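Local coordinates for SUMO1 linked HERC2 ZZ domain (Small ubiquitin-related modifier 1,E3 ubiquitin-protein ligase HERC2) (PDB 6WW3) that binds the tails of histone H3 and SUMO1 through the zinc-binding ZZ domain of a ubiquitin ligase, crystallised here as a fusion with the SUMO1 tail, at residues A[11-16]-A[34-40]; A[3-9]-A[55-59]. One frame throughout, in Å; residues are numbered along the deposited sequence.

Contact 1. Residues A[11-16]-A[34-40]; sequences VTCDGC and FDFCETC. With ZN (zinc ion), chain C.
Cys13 runs beside Phe36, their CA atoms 4.7 Å apart, and Asp14 grips the backbone of Asp35 twice, with Asp14 N donating to Asp35 O and Asp35 N returning a bond to Asp14 OD2, both 2.8 Å. Asp35 N meets OD2 nearly along its C-O axis; CG, anti to the carbonyl carbon (chi1 -66°), helps turn the carboxylate toward residues 34-35. The same side chain lays CB over one face of the Phe34 ring, a CH-pi contact 3.8 Å from the centroid. Cys13 SG, swung anti to its own N, bonds zinc at 2.3 Å and accepts from Cys37 N at 3.1 Å, almost straight (167°); weaker donations come from Gly15 N and Cys16 N. Cys16, Cys37 and Cys40 complete the four-sulfur site, and Cys37 SG also caps the helix by accepting from Cys40 N. These N-H groups probably temper the negative charge on the thiolates. At the edge of the Phe36 ring lie Cys13 SG and Gly15 CA. All of this lies in the HERC2 part, where two CxxC pairs bring the loop 11-16 against strand 35-36 and helix 38-43; strand 25-28 pairs with the strand, its Arg25 salt-bridged to Asp35.

Contact 2. Residues A[3-9]-A[55-59]; sequences QEAKIHP and INEPG
His8 packs its imidazole against the bend at residues 55-58, and here the contact is tight. With CG beside the backbone N (chi1 -56°), the ring reaches the other segment through CE1, which comes within 3.1 Å of Ile55 O, while ND1 lies 3.7 Å from Pro58 CD. Its NE2 turns to Gly23 O for a hydrogen bond, which fixes the rotation of this buried ring. The Pro58 ring rests against the backbone of the other segment, with CG 3.5 Å from Ile7 O and 3.9 Å from Pro9 CD; the two prolines meet at about a right angle. In the ZZ fold this joins the short two-stranded sheet, 7-8 with 21-22, to the chain leaving the last strand, 52-55, of the three-stranded sheet. The other end belongs to the engineered join: Gln3 and Lys6 come from the SUMO1 tail, so their contacts with Asn56 and Glu57 of HERC2 are between the two parts of the fusion and may be influenced by the covalent join. A short 3-10 turn, closed by Lys6 N to Gln3 O (3.0 Å), brings Gln3 across Asn56, whose OD1 is occupied by Ser24 and Arg54. On the looser side Lys6 and Glu57 run side by side in the same direction; Lys6 NZ stays 4.4 Å from Glu57 OE1, too far for a salt bridge, though the opposite charges probably attract weakly.

How the contacts relate
Contact 1 is the more buried of the two, close to the centre of the chain and built round a metal; contact 2 is a surface contact, its centre about 13 Å from that of contact 1. The first relies on zinc-sulfur bonds and directed N-H donations, whereas the second rests largely on van der Waals packing and a longer-range, probably weak attraction between opposite charges, its polar groups turning to neighbours such as Gly23 and Ser24. Their segments adjoin in sequence, 3-9 running almost directly into 11-16, and both approach the same strands: 21-22 pairs with 7-8 and touches Cys13 and Asp35, while Arg25 of strand 25-28 meets Asp35 in one and His8 in the other.

Contact 1. Residues A[11-16]-A[34-40]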
ATOM      1  N   VAL A  11      -4.150   7.422  -3.725  1.00  7.52           N
ATOM      2  CA  VAL A  11      -3.289   6.776  -2.735  1.00  7.98           C
ATOM      3  C   VAL A  11      -1.860   6.809  -3.260  1.00  7.08           C
ATOM      4  O   VAL A  11      -1.577   6.286  -4.348  1.00  5.54           O
ATOM      5  CB  VAL A  11      -3.746   5.336  -2.443  1.00  5.34           C
ATOM      6  CG1 VAL A  11      -2.877   4.701  -1.352  1.00  6.67           C
ATOM      7  CG2 VAL A  11      -5.195   5.322  -2.034  1.00  6.52           C
ATOM      8  N   THR A  12      -0.959   7.409  -2.486  1.00  6.65           N
ATOM      9  CA  THR A  12       0.468   7.432  -2.789  1.00  5.87           C
ATOM     10  C   THR A  12       1.163   6.367  -1.948  1.00  8.36           C
ATOM     11  O   THR A  12       0.835   6.194  -0.772  1.00  9.06           O
ATOM     12  CB  THR A  12       1.070   8.810  -2.463  1.00  8.97           C
ATOM     13  OG1 THR A  12       0.293   9.849  -3.073  1.00  7.96           O
ATOM     14  CG2 THR A  12       2.507   8.927  -2.938  1.00  7.08           C
ATOM     15  N   CYS A  13       2.115   5.641  -2.543  1.00  6.62           N
ATOM     16  CA  CYS A  13       2.987   4.777  -1.747  1.00  6.80           C
ATOM     17  C   CYS A  13       4.056   5.627  -1.061  1.00  7.68           C
ATOM     18  O   CYS A  13       4.843   6.306  -1.724  1.00  9.13           O
ATOM     19  CB  CYS A  13       3.649   3.699  -2.597  1.00  7.27           C
ATOM     20  SG  CYS A  13       4.941   2.760  -1.702  1.00  9.18           S
ATOM     21  N   ASP A  14       4.099   5.584   0.260  1.00  9.09           N
ATOM     22  CA  ASP A  14       5.076   6.394   0.973  1.00  9.11           C
ATOM     23  C   ASP A  14       6.488   5.855   0.861  1.00  9.36           C
ATOM     24  O   ASP A  14       7.415   6.535   1.299  1.00 11.10           O
ATOM     25  CB  ASP A  14       4.684   6.519   2.441  1.00  9.51           C
ATOM     26  CG  ASP A  14       3.399   7.294   2.617  1.00  9.36           C
ATOM     27  OD1 ASP A  14       3.413   8.500   2.341  1.00 11.92           O
ATOM     28  OD2 ASP A  14       2.378   6.703   3.019  1.00 11.70           O
ATOM     29  N   GLY A  15       6.672   4.667   0.296  1.00  8.27           N
ATOM     30  CA  GLY A  15       7.994   4.109   0.120  1.00  9.80           C
ATOM     31  C   GLY A  15       8.691   4.569  -1.144  1.00 12.87           C
ATOM     32  O   GLY A  15       9.893   4.839  -1.121  1.00 12.69           O
ATOM     33  N   CYS A  16       7.940   4.688  -2.249  1.00 11.65           N
ATOM     34  CA  CYS A  16       8.512   4.964  -3.558  1.00 11.69           C
ATOM     35  C   CYS A  16       7.782   6.060  -4.317  1.00 12.14           C
ATOM     36  O   CYS A  16       8.129   6.317  -5.475  1.00  9.92           O
ATOM     37  CB  CYS A  16       8.535   3.685  -4.416  1.00 13.33           C
ATOM     38  SG  CYS A  16       6.909   3.108  -4.954  1.00  8.11           S
ATOM     39  N   PHE A  34      -0.321   6.204   6.175  1.00  7.12           N
ATOM     40  CA  PHE A  34       0.870   5.615   5.572  1.00  8.96           C
ATOM     41  C   PHE A  34       0.487   4.378   4.771  1.00  7.16           C
ATOM     42  O   PHE A  34      -0.158   3.468   5.302  1.00  5.58           O
ATOM     43  CB  PHE A  34       1.912   5.262   6.648  1.00  6.59           C
ATOM     44  CG  PHE A  34       3.264   4.842   6.096  1.00  9.31           C
ATOM     45  CD1 PHE A  34       3.452   3.575   5.564  1.00  7.49           C
ATOM     46  CD2 PHE A  34       4.343   5.720   6.125  1.00  8.34           C
ATOM     47  CE1 PHE A  34       4.696   3.188   5.050  1.00 10.14           C
ATOM     48  CE2 PHE A  34       5.589   5.343   5.634  1.00  9.13           C
ATOM     49  CZ  PHE A  34       5.764   4.065   5.091  1.00  7.77           C
ATOM     50  N   ASP A  35       0.930   4.328   3.518  1.00  5.98           N
ATOM     51  CA  ASP A  35       0.621   3.231   2.609  1.00  9.20           C
ATOM     52  C   ASP A  35       1.884   2.776   1.893  1.00  7.48           C
ATOM     53  O   ASP A  35       2.781   3.575   1.626  1.00  7.07           O
ATOM     54  CB  ASP A  35      -0.438   3.632   1.570  1.00  6.15           C
ATOM     55  CG  ASP A  35      -1.731   4.119   2.204  1.00  7.61           C
ATOM     56  OD1 ASP A  35      -1.843   5.331   2.474  1.00  8.95           O
ATOM     57  OD2 ASP A  35      -2.645   3.299   2.405  1.00  5.69           O
ATOM     58  N   PHE A  36       1.940   1.476   1.590  1.00  8.09           N
ATOM     59  CA  PHE A  36       2.986   0.854   0.785  1.00  6.01           C
ATOM     60  C   PHE A  36       2.370   0.205  -0.446  1.00  6.42           C
ATOM     61  O   PHE A  36       1.320  -0.426  -0.348  1.00  4.74           O
ATOM     62  CB  PHE A  36       3.700  -0.260   1.561  1.00  7.16           C
ATOM     63  CG  PHE A  36       4.877   0.190   2.369  1.00  6.74           C
ATOM     64  CD1 PHE A  36       5.659   1.258   1.966  1.00  7.10           C
ATOM     65  CD2 PHE A  36       5.225  -0.491   3.524  1.00  6.91           C
ATOM     66  CE1 PHE A  36       6.761   1.639   2.704  1.00  8.57           C
ATOM     67  CE2 PHE A  36       6.331  -0.105   4.267  1.00 10.30           C
ATOM     68  CZ  PHE A  36       7.097   0.959   3.854  1.00  7.23           C
ATOM     69  N   CYS A  37       3.045   0.296  -1.587  1.00  6.40           N
ATOM     70  CA  CYS A  37       2.752  -0.668  -2.634  1.00  6.16           C
ATOM     71  C   CYS A  37       3.333  -2.026  -2.228  1.00  8.71           C
ATOM     72  O   CYS A  37       4.015  -2.154  -1.206  1.00 10.71           O
ATOM     73  CB  CYS A  37       3.295  -0.202  -3.983  1.00  9.26           C
ATOM     74  SG  CYS A  37       5.092  -0.322  -4.136  1.00 12.58           S
ATOM     75  N   GLU A  38       3.039  -3.063  -3.012  1.00  8.89           N
ATOM     76  CA  GLU A  38       3.418  -4.403  -2.565  1.00 11.07           C
ATOM     77  C   GLU A  38       4.931  -4.585  -2.551  1.00 11.34           C
ATOM     78  O   GLU A  38       5.476  -5.165  -1.604  1.00 13.75           O
ATOM     79  CB  GLU A  38       2.755  -5.485  -3.420  1.00 10.72           C
ATOM     80  CG  GLU A  38       3.118  -6.901  -2.963  1.00 13.49           C
ATOM     81  CD  GLU A  38       2.222  -7.980  -3.554  1.00 18.42           C
ATOM     82  OE1 GLU A  38       1.168  -7.649  -4.137  1.00 19.19           O
ATOM     83  OE2 GLU A  38       2.595  -9.163  -3.458  1.00 19.53           O
ATOM     84  N   THR A  39       5.630  -4.103  -3.584  1.00  8.96           N
ATOM     85  CA  THR A  39       7.086  -4.208  -3.584  1.00 14.58           C
ATOM     86  C   THR A  39       7.679  -3.507  -2.368  1.00 13.30           C
ATOM     87  O   THR A  39       8.512  -4.074  -1.659  1.00 13.93           O
ATOM     88  CB  THR A  39       7.684  -3.615  -4.858  1.00 15.97           C
ATOM     89  OG1 THR A  39       7.184  -4.313  -6.003  1.00 20.25           O
ATOM     90  CG2 THR A  39       9.202  -3.751  -4.809  1.00 15.83           C
ATOM     91  N   CYS A  40       7.236  -2.274  -2.097  1.00 10.67           N
ATOM     92  CA  CYS A  40       7.724  -1.558  -0.922  1.00 12.71           C
ATOM     93  C   CYS A  40       7.360  -2.290   0.359  1.00 11.49           C
ATOM     94  O   CYS A  40       8.165  -2.348   1.298  1.00 11.50           O
ATOM     95  CB  CYS A  40       7.159  -0.140  -0.892  1.00  9.70           C
ATOM     96  SG  CYS A  40       7.961   0.956  -2.041  1.00  8.60           S
TER
HETATM   97 ZN    ZN C2801       6.239   1.654  -3.299  1.00 11.90          ZN

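Contact 2. Residues A[3-9]-A[55-59]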
ATOM      1  N   GLN A   3      -4.480  -8.450 -10.763  1.00  9.10           N
ATOM      2  CA  GLN A   3      -4.421  -7.584  -9.591  1.00 11.55           C
ATOM      3  C   GLN A   3      -3.528  -6.383  -9.853  1.00 12.91           C
ATOM      4  O   GLN A   3      -3.832  -5.274  -9.402  1.00 14.28           O
ATOM      5  CB  GLN A   3      -3.908  -8.373  -8.383  1.00 11.63           C
ATOM      6  CG  GLN A   3      -3.589  -7.540  -7.138  1.00 12.54           C
ATOM      7  CD  GLN A   3      -4.816  -6.842  -6.577  1.00 10.71           C
ATOM      8  OE1 GLN A   3      -4.809  -5.638  -6.367  1.00 14.36           O
ATOM      9  NE2 GLN A   3      -5.867  -7.596  -6.344  1.00 14.23           N
ATOM     10  N   GLU A   4      -2.450  -6.578 -10.625  1.00 11.28           N
ATOM     11  CA  GLU A   4      -1.506  -5.507 -10.922  1.00 14.76           C
ATOM     12  C   GLU A   4      -2.167  -4.358 -11.671  1.00 16.29           C
ATOM     13  O   GLU A   4      -1.691  -3.221 -11.580  1.00 18.31           O
ATOM     14  CB  GLU A   4      -0.322  -6.064 -11.719  1.00 13.46           C
ATOM     15  CG  GLU A   4       0.761  -5.027 -12.075  1.00 16.72           C
ATOM     16  CD  GLU A   4       1.636  -4.651 -10.885  1.00 27.29           C
ATOM     17  OE1 GLU A   4       1.594  -5.362  -9.855  1.00 32.19           O
ATOM     18  OE2 GLU A   4       2.368  -3.642 -10.968  1.00 30.08           O
ATOM     19  N   ALA A   5      -3.262  -4.627 -12.387  1.00 12.85           N
ATOM     20  CA  ALA A   5      -4.001  -3.591 -13.098  1.00 15.37           C
ATOM     21  C   ALA A   5      -4.886  -2.741 -12.194  1.00 16.66           C
ATOM     22  O   ALA A   5      -5.267  -1.635 -12.595  1.00 15.29           O
ATOM     23  CB  ALA A   5      -4.869  -4.218 -14.194  1.00 15.54           C
ATOM     24  N   LYS A   6      -5.237  -3.227 -11.002  1.00 16.53           N
ATOM     25  CA  LYS A   6      -6.049  -2.445 -10.079  1.00 13.94           C
ATOM     26  C   LYS A   6      -5.287  -1.202  -9.646  1.00 11.00           C
ATOM     27  O   LYS A   6      -4.103  -1.270  -9.328  1.00  9.79           O
ATOM     28  CB  LYS A   6      -6.380  -3.253  -8.819  1.00 14.57           C
ATOM     29  CG  LYS A   6      -7.083  -4.593  -8.978  1.00 21.83           C
ATOM     30  CD  LYS A   6      -8.439  -4.541  -9.657  1.00 36.01           C
ATOM     31  CE  LYS A   6      -8.997  -5.973  -9.738  1.00 39.28           C
ATOM     32  NZ  LYS A   6     -10.072  -6.163 -10.753  1.00 41.85           N
ATOM     33  N   ILE A   7      -5.970  -0.065  -9.605  1.00 10.74           N
ATOM     34  CA  ILE A   7      -5.371   1.149  -9.066  1.00 10.36           C
ATOM     35  C   ILE A   7      -6.194   1.611  -7.870  1.00  9.86           C
ATOM     36  O   ILE A   7      -7.392   1.339  -7.765  1.00 10.78           O
ATOM     37  CB  ILE A   7      -5.241   2.290 -10.105  1.00 14.82           C
ATOM     38  CG1 ILE A   7      -6.606   2.886 -10.436  1.00 15.88           C
ATOM     39  CG2 ILE A   7      -4.532   1.804 -11.370  1.00 12.20           C
ATOM     40  CD1 ILE A   7      -6.561   4.377 -10.621  1.00 19.44           C
ATOM     41  N   HIS A   8      -5.535   2.322  -6.959  1.00 10.25           N
ATOM     42  CA  HIS A   8      -6.185   2.921  -5.799  1.00  8.52           C
ATOM     43  C   HIS A   8      -6.120   4.435  -5.941  1.00  9.97           C
ATOM     44  O   HIS A   8      -5.135   5.069  -5.526  1.00  7.24           O
ATOM     45  CB  HIS A   8      -5.500   2.449  -4.523  1.00  7.64           C
ATOM     46  CG  HIS A   8      -5.470   0.962  -4.393  1.00  8.95           C
ATOM     47  ND1 HIS A   8      -6.399   0.264  -3.656  1.00  9.23           N
ATOM     48  CD2 HIS A   8      -4.641   0.036  -4.929  1.00  7.56           C
ATOM     49  CE1 HIS A   8      -6.131  -1.029  -3.724  1.00  9.65           C
ATOM     50  NE2 HIS A   8      -5.067  -1.194  -4.487  1.00  8.53           N
ATOM     51  N   PRO A   9      -7.124   5.056  -6.553  1.00  8.47           N
ATOM     52  CA  PRO A   9      -7.042   6.491  -6.837  1.00 10.73           C
ATOM     53  C   PRO A   9      -6.793   7.286  -5.566  1.00  9.23           C
ATOM     54  O   PRO A   9      -7.326   6.974  -4.498  1.00  7.54           O
ATOM     55  CB  PRO A   9      -8.419   6.815  -7.439  1.00 16.85           C
ATOM     56  CG  PRO A   9      -8.951   5.507  -7.913  1.00 15.71           C
ATOM     57  CD  PRO A   9      -8.407   4.473  -6.977  1.00 11.21           C
ATOM     58  N   ILE A  55      -5.364  -4.171   1.159  1.00  9.90           N
ATOM     59  CA  ILE A  55      -6.528  -3.656   0.454  1.00  8.33           C
ATOM     60  C   ILE A  55      -6.284  -3.930  -1.022  1.00 11.47           C
ATOM     61  O   ILE A  55      -5.496  -3.227  -1.671  1.00 11.52           O
ATOM     62  CB  ILE A  55      -6.747  -2.163   0.730  1.00  9.66           C
ATOM     63  CG1 ILE A  55      -6.853  -1.936   2.237  1.00  6.84           C
ATOM     64  CG2 ILE A  55      -7.990  -1.632   0.005  1.00  8.21           C
ATOM     65  CD1 ILE A  55      -6.755  -0.505   2.665  1.00  8.38           C
ATOM     66  N   ASN A  56      -6.940  -4.964  -1.562  1.00 10.72           N
ATOM     67  CA  ASN A  56      -6.672  -5.336  -2.950  1.00 13.30           C
ATOM     68  C   ASN A  56      -7.361  -4.402  -3.932  1.00 11.75           C
ATOM     69  O   ASN A  56      -6.888  -4.245  -5.062  1.00 11.19           O
ATOM     70  CB  ASN A  56      -7.107  -6.781  -3.233  1.00 12.27           C
ATOM     71  CG  ASN A  56      -6.240  -7.803  -2.533  1.00 15.94           C
ATOM     72  OD1 ASN A  56      -5.011  -7.695  -2.504  1.00 13.29           O
ATOM     73  ND2 ASN A  56      -6.874  -8.833  -2.005  1.00 16.64           N
ATOM     74  N   GLU A  57      -8.486  -3.809  -3.540  1.00 12.83           N
ATOM     75  CA  GLU A  57      -9.200  -2.901  -4.425  1.00 16.52           C
ATOM     76  C   GLU A  57      -9.957  -1.870  -3.599  1.00 13.28           C
ATOM     77  O   GLU A  57     -10.314  -2.144  -2.446  1.00 10.60           O
ATOM     78  CB  GLU A  57     -10.160  -3.668  -5.341  1.00 16.30           C
ATOM     79  CG  GLU A  57     -11.323  -4.284  -4.619  1.00 20.02           C
ATOM     80  CD  GLU A  57     -12.084  -5.238  -5.514  1.00 23.76           C
ATOM     81  OE1 GLU A  57     -11.628  -5.469  -6.657  1.00 23.19           O
ATOM     82  OE2 GLU A  57     -13.123  -5.759  -5.063  1.00 30.99           O
ATOM     83  N   PRO A  58     -10.192  -0.672  -4.151  1.00 10.95           N
ATOM     84  CA  PRO A  58     -10.920   0.371  -3.415  1.00 11.23           C
ATOM     85  C   PRO A  58     -12.227  -0.132  -2.819  1.00  9.99           C
ATOM     86  O   PRO A  58     -12.938  -0.938  -3.418  1.00 10.58           O
ATOM     87  CB  PRO A  58     -11.162   1.437  -4.487  1.00 13.53           C
ATOM     88  CG  PRO A  58     -10.000   1.300  -5.385  1.00 15.06           C
ATOM     89  CD  PRO A  58      -9.661  -0.169  -5.426  1.00  9.56           C
ATOM     90  N   GLY A  59     -12.531   0.341  -1.611  1.00 15.07           N
ATOM     91  CA  GLY A  59     -13.699  -0.076  -0.867  1.00 11.00           C
ATOM     92  C   GLY A  59     -13.429  -1.070   0.244  1.00 11.34           C
ATOM     93  O   GLY A  59     -14.222  -1.154   1.189  1.00  9.57           O
TER